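Local coordinates for protein listeriolysin O (Listeria monocytogenes, PDB 4CDB) that binds cholesterol-containing host membranes and lyses them by changing conformation, inserting and assembling into an oligomeric pore complex, at residues P49-G53 with Y402-E408; E64-I70 with S366-T372; P160-A164 with G335-N339; A259-Q263 with I309-S313. All blocks are in the same frame, centred on the assembly; numbering follows the deposited sequence.

Contact 1 (P49-G53 with Y402-E408). With NA (sodium ion), chain I.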
loop_
_atom_site.group_PDB
_atom_site.type_symbol
_atom_site.label_atom_id
_atom_site.label_comp_id
_atom_site.label_asym_id
_atom_site.label_seq_id
_atom_site.Cartn_x
_atom_site.Cartn_y
_atom_site.Cartn_z
ATOM N N PRO A 49 4.186 -17.079 -14.286
ATOM C CA PRO A 49 3.869 -17.095 -15.718
ATOM C C PRO A 49 4.914 -16.335 -16.530
ATOM O O PRO A 49 5.386 -15.285 -16.091
ATOM C CB PRO A 49 2.520 -16.375 -15.787
ATOM C CG PRO A 49 1.927 -16.546 -14.424
ATOM C CD PRO A 49 3.097 -16.490 -13.488
ATOM N N PRO A 50 5.272 -16.863 -17.709
ATOM C CA PRO A 50 6.325 -16.276 -18.542
ATOM C C PRO A 50 5.969 -14.880 -19.048
ATOM O O PRO A 50 4.793 -14.521 -19.119
ATOM C CB PRO A 50 6.428 -17.255 -19.716
ATOM C CG PRO A 50 5.098 -17.933 -19.767
ATOM C CD PRO A 50 4.657 -18.044 -18.340
ATOM N N ARG A 51 6.991 -14.096 -19.376
ATOM C CA ARG A 51 6.792 -12.782 -19.977
ATOM C C ARG A 51 6.053 -12.934 -21.301
ATOM O O ARG A 51 6.340 -13.845 -22.077
ATOM C CB ARG A 51 8.141 -12.095 -20.205
ATOM C CG ARG A 51 8.078 -10.831 -21.052
ATOM C CD ARG A 51 9.451 -10.178 -21.190
ATOM N NE ARG A 51 10.456 -11.109 -21.694
ATOM C CZ ARG A 51 11.736 -10.799 -21.883
ATOM N NH1 ARG A 51 12.172 -9.577 -21.612
ATOM N NH2 ARG A 51 12.581 -11.712 -22.345
ATOM N N LYS A 52 5.086 -12.057 -21.554
ATOM C CA LYS A 52 4.365 -12.099 -22.821
ATOM C C LYS A 52 4.171 -10.714 -23.428
ATOM O O LYS A 52 4.048 -9.715 -22.715
ATOM C CB LYS A 52 3.018 -12.813 -22.671
ATOM C CG LYS A 52 1.924 -11.983 -22.020
ATOM C CD LYS A 52 0.574 -12.675 -22.149
ATOM C CE LYS A 52 -0.563 -11.768 -21.699
ATOM N NZ LYS A 52 -1.904 -12.395 -21.889
ATOM N N GLY A 53 4.155 -10.669 -24.755
ATOM C CA GLY A 53 3.920 -9.433 -25.474
ATOM C C GLY A 53 2.803 -9.605 -26.483
ATOM O O GLY A 53 2.716 -10.634 -27.155
ATOM N N TYR A 402 7.804 -12.497 -28.343
ATOM C CA TYR A 402 8.175 -13.427 -27.282
ATOM C C TYR A 402 7.604 -14.822 -27.510
ATOM O O TYR A 402 6.418 -14.976 -27.797
ATOM C CB TYR A 402 7.726 -12.886 -25.919
ATOM C CG TYR A 402 8.218 -11.484 -25.637
ATOM C CD1 TYR A 402 9.464 -11.265 -25.061
ATOM C CD2 TYR A 402 7.442 -10.377 -25.957
ATOM C CE1 TYR A 402 9.920 -9.981 -24.808
ATOM C CE2 TYR A 402 7.889 -9.092 -25.708
ATOM C CZ TYR A 402 9.129 -8.900 -25.134
ATOM O OH TYR A 402 9.575 -7.621 -24.885
ATOM N N ASP A 403 8.458 -15.834 -27.384
ATOM C CA ASP A 403 8.015 -17.222 -27.465
ATOM C C ASP A 403 7.161 -17.581 -26.240
ATOM O O ASP A 403 7.141 -16.829 -25.262
ATOM C CB ASP A 403 9.218 -18.168 -27.632
ATOM C CG ASP A 403 10.191 -18.113 -26.464
ATOM O OD1 ASP A 403 9.882 -17.474 -25.438
ATOM O OD2 ASP A 403 11.273 -18.729 -26.569
ATOM N N PRO A 404 6.438 -18.716 -26.290
ATOM C CA PRO A 404 5.596 -19.118 -25.154
ATOM C C PRO A 404 6.300 -19.170 -23.797
ATOM O O PRO A 404 5.618 -19.117 -22.776
ATOM C CB PRO A 404 5.139 -20.521 -25.552
ATOM C CG PRO A 404 5.053 -20.458 -27.041
ATOM C CD PRO A 404 6.180 -19.553 -27.479
ATOM N N GLU A 405 7.625 -19.274 -23.778
ATOM C CA GLU A 405 8.355 -19.347 -22.514
ATOM C C GLU A 405 8.969 -18.010 -22.099
ATOM O O GLU A 405 9.762 -17.948 -21.160
ATOM C CB GLU A 405 9.425 -20.442 -22.557
ATOM C CG GLU A 405 10.299 -20.411 -23.797
ATOM C CD GLU A 405 10.115 -21.639 -24.670
ATOM O OE1 GLU A 405 9.780 -22.714 -24.129
ATOM O OE2 GLU A 405 10.314 -21.530 -25.897
ATOM N N GLY A 406 8.599 -16.943 -22.800
ATOM C CA GLY A 406 8.987 -15.603 -22.400
ATOM C C GLY A 406 10.226 -15.035 -23.066
ATOM O O GLY A 406 10.537 -13.858 -22.892
ATOM N N ASN A 407 10.936 -15.860 -23.827
ATOM C CA ASN A 407 12.169 -15.418 -24.473
ATOM C C ASN A 407 11.902 -14.552 -25.698
ATOM O O ASN A 407 10.892 -14.725 -26.378
ATOM C CB ASN A 407 13.039 -16.616 -24.848
ATOM C CG ASN A 407 13.487 -17.408 -23.638
ATOM O OD1 ASN A 407 13.658 -16.855 -22.550
ATOM N ND2 ASN A 407 13.683 -18.708 -23.818
ATOM N N GLU A 408 12.815 -13.626 -25.978
ATOM C CA GLU A 408 12.657 -12.704 -27.100
ATOM C C GLU A 408 12.844 -13.366 -28.462
ATOM O O GLU A 408 13.705 -14.228 -28.638
ATOM C CB GLU A 408 13.628 -11.526 -26.975
ATOM C CG GLU A 408 13.201 -10.458 -25.984
ATOM C CD GLU A 408 13.901 -9.135 -26.228
ATOM O OE1 GLU A 408 14.837 -9.100 -27.055
ATOM O OE2 GLU A 408 13.513 -8.129 -25.598
HETATM NA NA NA I . 11.866 -6.485 -24.633
HETATM O O HOH W 1 14.203 -8.538 -23.194
HETATM O O HOH W 2 4.081 -13.202 -25.962
HETATM O O HOH W 3 4.899 -11.877 -28.168
#
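A sodium site where the two strands of a beta hairpin enter their connecting loop marks this contact: the ion is held by Y402 OH at 2.6 Å and E408 OE2 at 2.5 Å. R51 beside it buries the most surface, 107 Å². R51 NE and R51 NH2 both donate to G406 O, each at 3.0 Å, so one carbonyl takes a forked pair of bonds. Y402 CE1 lies over one face of the guanidinium, 3.4 Å from R51 NE, while R51 CG sits over the Y402 ring, and water 1 links R51 NH1 (2.8 Å) to E408 OE2 (2.5 Å). The hairpin joins strands 391-402 and 408-414 of the C-terminal beta sandwich. The D403-G406 type I turn, closed by G406 N to D403 O at 2.9 Å, gains a G1 beta bulge from D403 N to N407 O, also 2.9 Å. G406 has phi 96°, and a CB there would come within 3.1 Å of R51 N. Against the turn itself, P50 CG packs 3.3 Å from P404 O. G53 N is 3.5 Å from Y402 CD2; a G53 CB would come to 2.7 Å. Y402 also touches Y60 and V62 of strand 59-74.

Contact 2 (E64-I70 with S366-T372). With NA (sodium ion), chain K; NA (sodium ion), chain G.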
loop_
_atom_site.group_PDB
_atom_site.type_symbol
_atom_site.label_atom_id
_atom_site.label_comp_id
_atom_site.label_asym_id
_atom_site.label_seq_id
_atom_site.Cartn_x
_atom_site.Cartn_y
_atom_site.Cartn_z
ATOM N N GLU A 64 5.287 -8.359 -17.698
ATOM C CA GLU A 64 6.261 -9.137 -16.937
ATOM C C GLU A 64 5.751 -9.475 -15.535
ATOM O O GLU A 64 5.001 -8.705 -14.933
ATOM C CB GLU A 64 7.596 -8.393 -16.843
ATOM C CG GLU A 64 8.461 -8.491 -18.090
ATOM C CD GLU A 64 9.806 -7.809 -17.922
ATOM O OE1 GLU A 64 9.894 -6.859 -17.116
ATOM O OE2 GLU A 64 10.774 -8.222 -18.596
ATOM N N LYS A 65 6.163 -10.634 -15.028
ATOM C CA LYS A 65 5.780 -11.070 -13.690
ATOM C C LYS A 65 7.004 -11.534 -12.903
ATOM O O LYS A 65 7.887 -12.197 -13.450
ATOM C CB LYS A 65 4.740 -12.192 -13.766
ATOM C CG LYS A 65 3.423 -11.782 -14.402
ATOM C CD LYS A 65 2.434 -12.936 -14.421
ATOM C CE LYS A 65 1.121 -12.534 -15.073
ATOM N NZ LYS A 65 0.469 -11.399 -14.364
ATOM N N LYS A 66 7.049 -11.174 -11.624
ATOM C CA LYS A 66 8.139 -11.584 -10.746
ATOM C C LYS A 66 7.606 -12.055 -9.395
ATOM O O LYS A 66 6.645 -11.495 -8.864
ATOM C CB LYS A 66 9.140 -10.439 -10.550
ATOM C CG LYS A 66 10.364 -10.823 -9.721
ATOM C CD LYS A 66 11.133 -9.606 -9.213
ATOM C CE LYS A 66 12.147 -9.092 -10.225
ATOM N NZ LYS A 66 11.515 -8.393 -11.377
ATOM N N LYS A 67 8.232 -13.091 -8.848
ATOM C CA LYS A 67 7.867 -13.592 -7.531
ATOM C C LYS A 67 8.490 -12.716 -6.449
ATOM O O LYS A 67 9.703 -12.499 -6.439
ATOM C CB LYS A 67 8.336 -15.036 -7.366
ATOM C CG LYS A 67 8.048 -15.631 -6.001
ATOM C CD LYS A 67 8.677 -17.005 -5.862
ATOM C CE LYS A 67 8.441 -17.579 -4.475
ATOM N NZ LYS A 67 9.146 -18.876 -4.283
ATOM N N LYS A 68 7.658 -12.207 -5.545
ATOM C CA LYS A 68 8.135 -11.367 -4.451
ATOM C C LYS A 68 7.716 -11.921 -3.091
ATOM O O LYS A 68 6.786 -12.722 -2.995
ATOM C CB LYS A 68 7.618 -9.935 -4.607
ATOM C CG LYS A 68 7.971 -9.279 -5.932
ATOM C CD LYS A 68 9.475 -9.137 -6.103
ATOM C CE LYS A 68 9.947 -7.725 -5.787
ATOM N NZ LYS A 68 9.662 -7.327 -4.381
ATOM N N SER A 69 8.407 -11.489 -2.042
ATOM C CA SER A 69 8.069 -11.892 -0.684
ATOM C C SER A 69 7.892 -10.685 0.225
ATOM O O SER A 69 8.711 -9.765 0.217
ATOM C CB SER A 69 9.148 -12.807 -0.100
ATOM O OG SER A 69 9.118 -14.086 -0.702
ATOM N N ILE A 70 6.815 -10.691 1.002
ATOM C CA ILE A 70 6.632 -9.694 2.046
ATOM C C ILE A 70 6.696 -10.372 3.417
ATOM O O ILE A 70 5.811 -11.143 3.792
ATOM C CB ILE A 70 5.337 -8.851 1.852
ATOM C CG1 ILE A 70 5.121 -7.913 3.041
ATOM C CG2 ILE A 70 4.119 -9.739 1.630
ATOM C CD1 ILE A 70 4.000 -6.912 2.840
ATOM N N SER A 366 4.437 -13.688 3.357
ATOM C CA SER A 366 3.581 -13.942 2.207
ATOM C C SER A 366 4.345 -13.796 0.901
ATOM O O SER A 366 5.160 -12.886 0.747
ATOM C CB SER A 366 2.381 -12.992 2.213
ATOM O OG SER A 366 1.576 -13.181 1.063
ATOM N N GLU A 367 4.079 -14.700 -0.035
ATOM C CA GLU A 367 4.650 -14.602 -1.369
ATOM C C GLU A 367 3.573 -14.129 -2.332
ATOM O O GLU A 367 2.401 -14.474 -2.180
ATOM C CB GLU A 367 5.201 -15.954 -1.823
ATOM C CG GLU A 367 6.334 -16.488 -0.966
ATOM C CD GLU A 367 6.804 -17.857 -1.414
ATOM O OE1 GLU A 367 6.149 -18.453 -2.296
ATOM O OE2 GLU A 367 7.829 -18.336 -0.888
ATOM N N TYR A 368 3.973 -13.334 -3.319
ATOM C CA TYR A 368 3.030 -12.817 -4.302
ATOM C C TYR A 368 3.690 -12.571 -5.656
ATOM O O TYR A 368 4.912 -12.458 -5.756
ATOM C CB TYR A 368 2.362 -11.537 -3.789
ATOM C CG TYR A 368 3.299 -10.364 -3.597
ATOM C CD1 TYR A 368 4.008 -10.200 -2.413
ATOM C CD2 TYR A 368 3.464 -9.413 -4.597
ATOM C CE1 TYR A 368 4.862 -9.124 -2.234
ATOM C CE2 TYR A 368 4.313 -8.338 -4.428
ATOM C CZ TYR A 368 5.009 -8.197 -3.245
ATOM O OH TYR A 368 5.855 -7.125 -3.081
ATOM N N ILE A 369 2.868 -12.498 -6.697
ATOM C CA ILE A 369 3.362 -12.215 -8.035
ATOM C C ILE A 369 3.211 -10.734 -8.349
ATOM O O ILE A 369 2.098 -10.208 -8.396
ATOM C CB ILE A 369 2.615 -13.038 -9.097
ATOM C CG1 ILE A 369 2.850 -14.534 -8.875
ATOM C CG2 ILE A 369 3.053 -12.630 -10.493
ATOM C CD1 ILE A 369 2.088 -15.428 -9.834
ATOM N N GLU A 370 4.337 -10.058 -8.549
ATOM C CA GLU A 370 4.314 -8.654 -8.933
ATOM C C GLU A 370 4.222 -8.541 -10.452
ATOM O O GLU A 370 5.101 -9.017 -11.172
ATOM C CB GLU A 370 5.569 -7.940 -8.435
ATOM C CG GLU A 370 5.618 -6.462 -8.785
ATOM C CD GLU A 370 6.963 -5.831 -8.483
ATOM O OE1 GLU A 370 7.976 -6.287 -9.055
ATOM O OE2 GLU A 370 7.005 -4.876 -7.681
ATOM N N THR A 371 3.154 -7.916 -10.934
ATOM C CA THR A 371 2.955 -7.740 -12.367
ATOM C C THR A 371 3.280 -6.316 -12.795
ATOM O O THR A 371 2.684 -5.358 -12.304
ATOM C CB THR A 371 1.510 -8.068 -12.771
ATOM O OG1 THR A 371 1.206 -9.414 -12.386
ATOM C CG2 THR A 371 1.323 -7.913 -14.276
ATOM N N THR A 372 4.238 -6.185 -13.707
ATOM C CA THR A 372 4.586 -4.887 -14.268
ATOM C C THR A 372 4.397 -4.918 -15.779
ATOM O O THR A 372 4.665 -5.932 -16.424
ATOM C CB THR A 372 6.039 -4.492 -13.940
ATOM O OG1 THR A 372 6.934 -5.494 -14.438
ATOM C CG2 THR A 372 6.225 -4.352 -12.437
HETATM NA NA NA K . 4.875 -5.471 -1.056
HETATM NA NA NA G . 1.179 -3.433 -11.921
HETATM O O HOH W 4 8.290 -7.078 -1.041
HETATM O O HOH W 5 1.865 -1.635 -10.363
HETATM O O HOH W 6 -0.626 -4.005 -13.588
#
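K68 and Y368 bury the most surface here, 88 and 84 Å², and they face each other as a hydrogen-bonded antiparallel pair: K68 N to Y368 O is 2.8 Å and Y368 N to K68 O is 2.9 Å. The p rotamer of Y368 brings its ring back over the neighbouring strand, where K68 CB lies 3.7 Å from the Y368 ring centroid and 23° off its normal, a CH-pi contact. K68 also reaches along the same face, with K68 CG 3.7 Å from E370 CB. Y368 OH binds a sodium ion at 2.8 Å, a site shared with E171 and Q178. I70 completes this group: I70 CG2 is 4.0 Å from Y368 CE1, and I70 packs on A181 and K182 of helix 176-183.

The same two-bond pattern recurs at E64/T372, K66/E370 and I70/S366, giving eight backbone bonds of 2.7 to 2.9 Å. On the other face K65 NZ donates to T371 OG1 at 2.9 Å and also to S202 O; K67 NZ makes a long salt bridge to E367 OE1 (3.6 Å), which V45 N also engages. The segment axes run at 151°, 4.5 Å apart at closest. This is the twisted antiparallel pairing of long strands 59-74 and 362-385, against which packs helix 176-183, whose residues are expected to become part of a transmembrane strand in the pore.

Contact 3 (P160-A164 with G335-N339)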
loop_
_atom_site.group_PDB
_atom_site.type_symbol
_atom_site.label_atom_id
_atom_site.label_comp_id
_atom_site.label_asym_id
_atom_site.label_seq_id
_atom_site.Cartn_x
_atom_site.Cartn_y
_atom_site.Cartn_z
ATOM N N PRO A 160 -3.919 24.607 22.009
ATOM C CA PRO A 160 -4.945 24.703 20.963
ATOM C C PRO A 160 -4.726 23.722 19.811
ATOM O O PRO A 160 -5.641 22.973 19.468
ATOM C CB PRO A 160 -4.806 26.146 20.466
ATOM C CG PRO A 160 -3.409 26.539 20.809
ATOM C CD PRO A 160 -3.090 25.822 22.088
ATOM N N ASN A 161 -3.531 23.725 19.227
ATOM C CA ASN A 161 -3.265 22.912 18.047
ATOM C C ASN A 161 -2.158 21.881 18.236
ATOM O O ASN A 161 -1.058 22.032 17.704
ATOM C CB ASN A 161 -2.941 23.806 16.847
ATOM C CG ASN A 161 -4.009 24.851 16.597
ATOM O OD1 ASN A 161 -3.898 25.990 17.053
ATOM N ND2 ASN A 161 -5.054 24.469 15.873
ATOM N N VAL A 162 -2.453 20.832 18.995
ATOM C CA VAL A 162 -1.532 19.711 19.110
ATOM C C VAL A 162 -1.779 18.722 17.978
ATOM O O VAL A 162 -2.809 18.049 17.942
ATOM C CB VAL A 162 -1.658 18.999 20.467
ATOM C CG1 VAL A 162 -0.584 19.496 21.425
ATOM C CG2 VAL A 162 -3.053 19.200 21.047
ATOM N N SER A 163 -0.832 18.649 17.048
ATOM C CA SER A 163 -0.969 17.786 15.882
ATOM C C SER A 163 -1.074 16.318 16.281
ATOM O O SER A 163 -0.441 15.874 17.240
ATOM C CB SER A 163 0.202 17.987 14.918
ATOM O OG SER A 163 1.434 17.656 15.536
ATOM N N ALA A 164 -1.889 15.576 15.542
ATOM C CA ALA A 164 -2.064 14.154 15.793
ATOM C C ALA A 164 -0.793 13.401 15.430
ATOM O O ALA A 164 -0.013 13.854 14.596
ATOM C CB ALA A 164 -3.238 13.622 14.992
ATOM N N GLY A 335 -8.698 16.751 10.196
ATOM C CA GLY A 335 -8.471 15.783 11.253
ATOM C C GLY A 335 -7.054 15.745 11.791
ATOM O O GLY A 335 -6.728 14.904 12.628
ATOM N N ALA A 336 -6.211 16.657 11.318
ATOM C CA ALA A 336 -4.819 16.709 11.754
ATOM C C ALA A 336 -4.697 17.153 13.209
ATOM O O ALA A 336 -3.692 16.883 13.867
ATOM C CB ALA A 336 -4.014 17.629 10.852
ATOM N N THR A 337 -5.724 17.837 13.702
ATOM C CA THR A 337 -5.736 18.318 15.081
ATOM C C THR A 337 -6.953 17.810 15.861
ATOM O O THR A 337 -8.096 17.975 15.435
ATOM C CB THR A 337 -5.673 19.861 15.140
ATOM O OG1 THR A 337 -4.390 20.305 14.680
ATOM C CG2 THR A 337 -5.891 20.354 16.561
ATOM N N PHE A 338 -6.689 17.188 17.006
ATOM C CA PHE A 338 -7.737 16.660 17.873
ATOM C C PHE A 338 -8.612 17.762 18.467
ATOM O O PHE A 338 -8.114 18.805 18.891
ATOM C CB PHE A 338 -7.103 15.826 18.992
ATOM C CG PHE A 338 -8.047 15.475 20.111
ATOM C CD1 PHE A 338 -9.140 14.651 19.891
ATOM C CD2 PHE A 338 -7.820 15.948 21.394
ATOM C CE1 PHE A 338 -9.999 14.323 20.927
ATOM C CE2 PHE A 338 -8.673 15.623 22.434
ATOM C CZ PHE A 338 -9.764 14.809 22.199
ATOM N N ASN A 339 -9.921 17.527 18.485
ATOM C CA ASN A 339 -10.850 18.439 19.146
ATOM C C ASN A 339 -12.008 17.697 19.815
ATOM O O ASN A 339 -12.225 16.512 19.561
ATOM C CB ASN A 339 -11.368 19.503 18.172
ATOM C CG ASN A 339 -12.560 19.031 17.365
ATOM O OD1 ASN A 339 -13.705 19.150 17.803
ATOM N ND2 ASN A 339 -12.298 18.501 16.176
#
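Two irregular loops meet here by backbone contact, at the point where the chain is about to enter strand 165-172. The interface is small, 248 Å² over both sides, and contains one direct hydrogen bond: A164 N donates to A336 O at 2.8 Å with an angle of 162°. The same carbonyl receives a CA-H...O contact from S163, whose CA is 3.5 Å from A336 O. Beyond this point packing takes over. T337, which buries the most surface of any residue here (60 Å²), lays its methyl along the opposing chain: T337 CG2 is 3.9 Å from P160 O, 4.0 Å from N161 CA and 4.1 Å from V162 O. A164 points its methyl toward the other loop, with A164 CB 4.4 Å from G335 O. G335 adopts phi 94°, psi 5°, a conformation that favours glycine. Its carbonyl accepts a hydrogen bond from Y217 OH, and the rings of F338 and Y217 meet with planes about 35° apart, while A164 touches Q215 and Y217. Both loops thus pack at the start of strand 165-172, beside strand 207-222 of the large antiparallel sheet of the cholesterol-dependent cytolysin fold.

Contact 4 (A259-Q263 with I309-S313). With NA (sodium ion), chain T.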
loop_
_atom_site.group_PDB
_atom_site.type_symbol
_atom_site.label_atom_id
_atom_site.label_comp_id
_atom_site.label_asym_id
_atom_site.label_seq_id
_atom_site.Cartn_x
_atom_site.Cartn_y
_atom_site.Cartn_z
ATOM N N ALA A 259 -4.679 2.894 20.697
ATOM C CA ALA A 259 -4.576 4.171 19.998
ATOM C C ALA A 259 -5.953 4.633 19.522
ATOM O O ALA A 259 -6.673 3.889 18.849
ATOM C CB ALA A 259 -3.612 4.065 18.823
ATOM N N TYR A 260 -6.320 5.858 19.884
ATOM C CA TYR A 260 -7.607 6.423 19.493
ATOM C C TYR A 260 -7.404 7.542 18.482
ATOM O O TYR A 260 -6.445 8.307 18.577
ATOM C CB TYR A 260 -8.350 6.976 20.714
ATOM C CG TYR A 260 -8.740 5.937 21.743
ATOM C CD1 TYR A 260 -7.832 5.503 22.700
ATOM C CD2 TYR A 260 -10.025 5.410 21.775
ATOM C CE1 TYR A 260 -8.184 4.564 23.649
ATOM C CE2 TYR A 260 -10.390 4.467 22.722
ATOM C CZ TYR A 260 -9.464 4.048 23.656
ATOM O OH TYR A 260 -9.816 3.113 24.602
ATOM N N GLY A 261 -8.314 7.642 17.519
ATOM C CA GLY A 261 -8.241 8.705 16.536
ATOM C C GLY A 261 -9.023 8.471 15.259
ATOM O O GLY A 261 -10.107 7.885 15.265
ATOM N N ARG A 262 -8.454 8.938 14.155
ATOM C CA ARG A 262 -9.128 8.931 12.865
ATOM C C ARG A 262 -8.274 8.174 11.858
ATOM O O ARG A 262 -7.056 8.355 11.814
ATOM C CB ARG A 262 -9.343 10.376 12.406
ATOM C CG ARG A 262 -9.958 10.549 11.029
ATOM C CD ARG A 262 -10.132 12.031 10.720
ATOM N NE ARG A 262 -10.744 12.265 9.416
ATOM C CZ ARG A 262 -10.060 12.500 8.302
ATOM N NH1 ARG A 262 -8.734 12.537 8.332
ATOM N NH2 ARG A 262 -10.700 12.703 7.158
ATOM N N GLN A 263 -8.900 7.317 11.059
ATOM C CA GLN A 263 -8.156 6.544 10.070
ATOM C C GLN A 263 -8.757 6.661 8.676
ATOM O O GLN A 263 -9.970 6.540 8.498
ATOM C CB GLN A 263 -8.065 5.071 10.477
ATOM C CG GLN A 263 -7.192 4.232 9.547
ATOM C CD GLN A 263 -6.974 2.818 10.051
ATOM O OE1 GLN A 263 -6.006 2.157 9.676
ATOM N NE2 GLN A 263 -7.879 2.344 10.899
ATOM N N ILE A 309 -13.242 6.331 5.472
ATOM C CA ILE A 309 -12.837 7.114 6.634
ATOM C C ILE A 309 -13.533 6.654 7.916
ATOM O O ILE A 309 -14.763 6.598 7.975
ATOM C CB ILE A 309 -13.134 8.615 6.415
ATOM C CG1 ILE A 309 -12.628 9.065 5.043
ATOM C CG2 ILE A 309 -12.522 9.457 7.524
ATOM C CD1 ILE A 309 -12.960 10.507 4.712
ATOM N N TYR A 310 -12.742 6.329 8.938
ATOM C CA TYR A 310 -13.279 5.957 10.246
ATOM C C TYR A 310 -12.870 6.977 11.307
ATOM O O TYR A 310 -11.749 7.488 11.283
ATOM C CB TYR A 310 -12.784 4.572 10.671
ATOM C CG TYR A 310 -13.034 3.472 9.665
ATOM C CD1 TYR A 310 -14.322 3.172 9.239
ATOM C CD2 TYR A 310 -11.986 2.716 9.161
ATOM C CE1 TYR A 310 -14.555 2.159 8.327
ATOM C CE2 TYR A 310 -12.207 1.702 8.249
ATOM C CZ TYR A 310 -13.493 1.427 7.837
ATOM O OH TYR A 310 -13.717 0.419 6.929
ATOM N N GLY A 311 -13.774 7.262 12.242
ATOM C CA GLY A 311 -13.485 8.167 13.342
ATOM C C GLY A 311 -13.251 9.606 12.919
ATOM O O GLY A 311 -12.595 10.373 13.630
ATOM N N GLY A 312 -13.789 9.976 11.762
ATOM C CA GLY A 312 -13.637 11.325 11.251
ATOM C C GLY A 312 -14.818 12.212 11.592
ATOM O O GLY A 312 -14.814 13.406 11.297
ATOM N N SER A 313 -15.833 11.625 12.217
ATOM C CA SER A 313 -17.038 12.363 12.578
ATOM C C SER A 313 -17.337 12.252 14.070
ATOM O O SER A 313 -16.629 11.561 14.804
ATOM C CB SER A 313 -18.233 11.878 11.753
ATOM O OG SER A 313 -19.387 12.657 12.014
HETATM NA NA NA T . -16.085 -0.301 6.448
HETATM O O HOH W 7 -16.042 -2.520 4.455
#
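The segment enters on strand 252-260, where A259 and Y260 bond through their backbones to strands 345-353 and 207-222. At G261 the chain turns a corner, with phi 161° and psi -144°, angles that call for glycine. Its carbonyl faces G311, and a CB on G311 would stand 2.5 Å from G261 O, so the close approach of the chains requires glycine there too. R262 follows, burying 76 Å²: R262 CA makes a CA-H...O contact to Y310 O at 3.4 Å, and R262 CB lies 3.5 Å from G311 O. With chi1 to chi3 all t, its side chain runs past the loop after strand 303-310, R262 NE 3.6 Å from G312 CA and R262 NH2 3.7 Å from I309 CG2, before R262 NH1 bonds to Q215. A CB on G312 would meet R262 NE at 2.9 Å.

Q263 forms the antiparallel hydrogen-bonded pair with Y310: Q263 N to Y310 O is 2.9 Å at 164°, and Y310 N to Q263 O is 2.8 Å at 174°. Q263 OE1 is bonded to K214, while Y310 OH binds a sodium ion at 2.5 Å. Two backbone bonds therefore set the register at this end of strands 262-270 and 303-310, while G311 lets the chains approach at G261 O and G312 lets the R262 side chain pass.

Overall arrangement
From the N terminus the chain opens contact 1 at 49-53, contact 2 at 64-70, contact 3 at 160-164 and contact 4 at 259-263. It closes them in reverse order, at 309-313, 335-339, 366-372 and 402-408, so the loops are concentric and none cross. Contacts 1 and 2 adjoin through P49 CG, 3.6 Å from K65 CD; contact 2 pairs strands 59-74 and 362-385, and contact 1 joins their sheet to the C-terminal beta sandwich. Contacts 3 and 4 adjoin, the first between loops next to the large antiparallel sheet and the second within it, G335 CA lying 4.1 Å from R262 CD. Contacts 1 and 4 lie about 47 Å apart between centres, across the chain's centre.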